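Local coordinates for probable 2-oxoacid ferredoxin oxidoreductase, alpha chain (Thermoplasma acidophilum, PDB 3JU3), which is the alpha chain of an enzyme that probably catalyses the ferredoxin-dependent oxidative decarboxylation of 2-oxoacids, with coenzyme A, to acyl-CoA and carbon dioxide, at the interface of chains A and B. Residues are numbered along the deposited sequence; one frame, centred on the assembly and turned at random. Chains: chain A/B, Probable 2-oxoacid ferredoxin oxidoreductase, alpha chain.

Contact 1: the interface of chains A and B. Residues chain A 91, 93, 115-116; chain B 67-69.
B:Leu67 and B:Ile69 press their branched side chains against A:Ile115 on helix 105-117, beside a parallel beta bridge between A:Asn93 and B:Ile69. The bridge joins strand 93-95 of chain A to strand 68-71 of chain B, so one sheet runs across the two copies of this pyruvate:ferredoxin oxidoreductase core domain II. The tight part is largely aliphatic. A:Ile115 CG2 lies 3.6 Å from B:Leu67 CD1 and also meets B:Ile69 CD1, at 3.7 Å. A:Ile115 and B:Ile69 reach toward each other tip to tip, as suits long, branched residues that can fill the space between helix and strand. The two methyls of B:Leu67 divide the work: CG stands anti to the backbone N (chi1 162°), with CD1 turned to A:Ile115 and to ND2, the amide nitrogen of A:Asn93, while CD2 rests 3.6 Å from A:Leu116 CA, its side chain at about a right angle to that leucine. A:Ile91 packs as closely, crossing B:Val68 nearly perpendicularly with its CG1 3.6 Å from the valine CG1. The looser side is where A:Asn93 and B:Val68 O face each other across water 1. This water is 2.7 Å from A:Asn93 N and the same distance from the carbonyl of B:Val68, O. The side-chain nitrogen A:Asn93 ND2 also reaches it, at 2.6 Å but along a bent path (119° at H); a short amide suits this place, beside its own backbone N-H.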
# COMPACT_ATOMS: atom_id res chain seq x y z
N ILE A 91 7.77 7.84 21.53
CA ILE A 91 6.62 6.99 21.80
C ILE A 91 7.05 5.54 21.77
O ILE A 91 7.41 5.01 20.71
CB ILE A 91 5.51 7.22 20.74
CG1 ILE A 91 5.13 8.71 20.72
CG2 ILE A 91 4.33 6.26 20.97
CD1 ILE A 91 4.39 9.16 19.46
N ASN A 93 5.07 2.80 22.66
CA ASN A 93 4.03 1.84 22.30
C ASN A 93 3.49 2.07 20.92
O ASN A 93 3.25 3.21 20.52
CB ASN A 93 2.89 1.87 23.31
CG ASN A 93 3.35 1.64 24.71
OD1 ASN A 93 3.73 0.52 25.08
ND2 ASN A 93 3.33 2.70 25.52
N ILE A 115 -1.85 -2.59 26.13
CA ILE A 115 -0.83 -1.58 26.31
C ILE A 115 -1.14 -0.77 27.59
O ILE A 115 -0.24 -0.44 28.38
CB ILE A 115 -0.73 -0.62 25.04
CG1 ILE A 115 0.02 -1.33 23.90
CG2 ILE A 115 -0.07 0.69 25.41
CD1 ILE A 115 -0.12 -0.69 22.49
N LEU A 116 -2.42 -0.47 27.75
CA LEU A 116 -2.96 0.17 28.94
C LEU A 116 -2.60 -0.60 30.22
O LEU A 116 -2.15 -0.02 31.21
CB LEU A 116 -4.48 0.30 28.79
CG LEU A 116 -5.26 1.00 29.89
CD1 LEU A 116 -4.75 2.42 30.15
CD2 LEU A 116 -6.72 1.00 29.51
N LEU B 67 -0.40 8.07 28.41
CA LEU B 67 0.03 6.91 27.63
C LEU B 67 -0.20 7.17 26.15
O LEU B 67 -1.32 7.47 25.76
CB LEU B 67 -0.78 5.68 28.05
CG LEU B 67 -0.83 4.45 27.16
CD1 LEU B 67 0.54 3.89 27.03
CD2 LEU B 67 -1.75 3.42 27.81
N VAL B 68 0.86 7.04 25.35
CA VAL B 68 0.77 7.37 23.93
C VAL B 68 0.93 6.09 23.12
O VAL B 68 1.83 5.28 23.41
CB VAL B 68 1.85 8.38 23.53
CG1 VAL B 68 1.73 8.77 22.03
CG2 VAL B 68 1.81 9.65 24.41
N ILE B 69 0.06 5.89 22.13
CA ILE B 69 0.15 4.74 21.24
C ILE B 69 0.16 5.25 19.78
O ILE B 69 -0.85 5.78 19.29
CB ILE B 69 -1.03 3.80 21.42
CG1 ILE B 69 -1.22 3.39 22.91
CG2 ILE B 69 -0.87 2.60 20.49
CD1 ILE B 69 -2.41 2.41 23.18
O HOH W 1 4.29 4.76 24.30

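Contact 2: the interface of chains A and B. Residues chain A 13-15; chain B 66.
The amide nitrogen ND2 of B:Asn66 is approached from chain A by a backbone carbonyl and, through a water, by a carboxylate. This is a polar patch of the interface between two core domain II copies of the pyruvate:ferredoxin oxidoreductase family. The direct link is weak: ND2 of B:Asn66 donates to A:Ala14 O at 3.2 Å, with only 126° at H. Its water-borne partner is straighter, 148° at H, and water 2 lies 3.2 Å from the same ND2. Water 2 in turn sits 2.5 Å from A:Glu13 OE2, a carboxylate oxygen, and so spans the 3.7 Å between that OE2 and B:Asn66 ND2. The acid reaches the water by a bend at chi2, which folds its carboxylate back toward the asparagine; the two flat groups are turned 75° apart, and neither stacks on the other. Asparagine suits the spot because its short amide can offer N-H groups to a carbonyl and a water at once. Nearer the backbone, CB of B:Asn66 lies 3.8 Å from A:Asp15 O, a looser contact. The small side chain of A:Ala14 probably leaves its carbonyl easy for the asparagine to approach.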
# COMPACT_ATOMS: atom_id res chain seq x y z
N GLU A 13 -7.41 15.43 28.55
CA GLU A 13 -6.84 14.37 29.36
C GLU A 13 -7.54 13.12 28.90
O GLU A 13 -8.73 13.16 28.59
CB GLU A 13 -7.16 14.60 30.84
CG GLU A 13 -6.96 13.37 31.75
CD GLU A 13 -5.58 13.32 32.43
OE1 GLU A 13 -4.62 13.93 31.91
OE2 GLU A 13 -5.48 12.68 33.49
N ALA A 14 -6.79 12.02 28.80
CA ALA A 14 -7.40 10.72 28.52
C ALA A 14 -6.49 9.63 28.97
O ALA A 14 -5.30 9.84 29.08
CB ALA A 14 -7.69 10.58 27.04
N ASP A 15 -7.05 8.47 29.27
CA ASP A 15 -6.28 7.30 29.62
C ASP A 15 -5.25 6.92 28.54
O ASP A 15 -4.15 6.49 28.86
CB ASP A 15 -7.22 6.12 29.86
CG ASP A 15 -8.13 6.33 31.09
OD1 ASP A 15 -7.67 6.87 32.12
OD2 ASP A 15 -9.33 5.99 31.02
N ASN B 66 -0.86 10.61 29.57
CA ASN B 66 -0.63 9.41 30.39
C ASN B 66 0.07 8.32 29.62
O ASN B 66 0.98 7.67 30.13
CB ASN B 66 -1.93 8.82 30.95
CG ASN B 66 -2.58 9.71 31.94
OD1 ASN B 66 -1.90 10.40 32.71
ND2 ASN B 66 -3.90 9.69 31.97
O HOH W 2 -6.03 10.38 34.22

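Contact 3: the interface of chains A and B. Residues chain A 19, 45, 83, 87, 89, 91; chain B 58, 62.
Helix 55-62 of chain B lays its last turn, with B:Val58 and B:Leu62, against strands 16-21 and 42-47, helix 79-87 and the loop that follows that helix in chain A. B:Leu62 is the centre of this hydrophobic interface between core domain II copies. With CG anti to the carbonyl carbon (chi1 -66°), its fork is thrown toward chain A, and a forked leucine can touch several walls. CD2 meets A:Leu45 CD2 at 3.7 Å and reaches A:Val19 CG2 as well; CD1 sits 3.7 Å from A:Ile83 CG2, with A:Ile91 CD1 on another side, 4.0 Å away. A:Ile89 CD1 approaches the stem of the leucine, 3.9 Å from CB. One turn earlier, the compact, beta-branched B:Val58 fits a shallower spot, CG1 3.9 Å from A:Leu45 CD2. A:Thr87 probably steadies the helix end in chain A: its OG1 donates to A:Ile83 O at 2.5 Å, from above the carbonyl plane, and accepts from A:Ile89 N at 3.1 Å, tying together two residues that face the leucine. Cutting B:Leu62 back to an alanine is likely to leave A:Leu45, A:Val19, A:Ile83 and A:Ile91 without the methyls they pack on and to open a gap between the chains. By burying this helix turn against apolar side chains of its partner, the site helps hold the two chains together in the crystal, and perhaps in the enzyme.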
# COMPACT_ATOMS: atom_id res chain seq x y z
N VAL A 19 -2.05 8.34 18.29
CA VAL A 19 -1.49 9.26 17.29
C VAL A 19 -1.58 8.55 15.96
O VAL A 19 -1.16 7.38 15.85
CB VAL A 19 -0.02 9.59 17.56
CG1 VAL A 19 0.49 10.67 16.55
CG2 VAL A 19 0.17 10.07 18.97
N LEU A 45 -4.45 12.36 18.62
CA LEU A 45 -3.67 13.44 18.03
C LEU A 45 -3.55 13.05 16.57
O LEU A 45 -2.95 12.04 16.25
CB LEU A 45 -2.31 13.58 18.69
CG LEU A 45 -1.24 14.44 18.02
CD1 LEU A 45 -1.72 15.84 18.03
CD2 LEU A 45 0.10 14.36 18.81
N ILE A 83 7.94 12.35 14.77
CA ILE A 83 7.63 13.00 16.04
C ILE A 83 8.89 13.05 16.89
O ILE A 83 9.18 14.08 17.51
CB ILE A 83 6.50 12.27 16.79
CG1 ILE A 83 5.18 12.45 16.04
CG2 ILE A 83 6.36 12.75 18.28
CD1 ILE A 83 4.01 11.65 16.61
N THR A 87 10.46 16.59 17.94
CA THR A 87 10.13 16.96 19.32
C THR A 87 10.98 16.28 20.37
O THR A 87 10.97 16.70 21.52
CB THR A 87 8.70 16.55 19.69
OG1 THR A 87 8.64 15.11 19.75
CG2 THR A 87 7.67 17.12 18.71
N ILE A 89 10.39 13.44 21.63
CA ILE A 89 9.60 12.43 22.35
C ILE A 89 9.67 11.10 21.61
O ILE A 89 9.45 11.05 20.41
CB ILE A 89 8.14 12.87 22.53
CG1 ILE A 89 8.09 14.04 23.51
CG2 ILE A 89 7.25 11.72 23.02
CD1 ILE A 89 7.01 15.02 23.19
N ILE A 91 7.77 7.84 21.53
CA ILE A 91 6.62 6.99 21.80
C ILE A 91 7.05 5.54 21.77
O ILE A 91 7.41 5.01 20.71
CB ILE A 91 5.51 7.22 20.74
CG1 ILE A 91 5.13 8.71 20.72
CG2 ILE A 91 4.33 6.26 20.97
CD1 ILE A 91 4.39 9.16 19.46
N VAL B 58 2.59 19.47 18.99
CA VAL B 58 2.71 18.03 19.22
C VAL B 58 3.44 17.82 20.52
O VAL B 58 3.02 17.01 21.36
CB VAL B 58 3.38 17.32 18.06
CG1 VAL B 58 3.66 15.85 18.41
CG2 VAL B 58 2.48 17.43 16.82
N LEU B 62 1.84 15.70 23.72
CA LEU B 62 2.37 14.39 24.09
C LEU B 62 3.10 14.46 25.43
O LEU B 62 3.14 13.47 26.19
CB LEU B 62 3.27 13.84 22.99
CG LEU B 62 2.60 13.50 21.65
CD1 LEU B 62 3.60 12.84 20.76
CD2 LEU B 62 1.37 12.60 21.80

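Contact 1 and contact 2 have C-alpha centres about 10 Å apart, contacts 1 and 3 about 11 Å, and contacts 2 and 3 about 14 Å. A:Ile91 belongs to both contact 1 and contact 3. The chain B side is one continuous stretch, from helix 55-62 (contact 3) through the connecting residue of contact 2 to strand 68-71 (contact 1), so a single segment docks into chain A by an apolar core, a sheet extension and a water-linked polar patch. A two-fold relates this pair of chains and repeats each contact with the chains exchanged. The intimacy suggests a segment exchange, which may or may not persist in the complete enzyme.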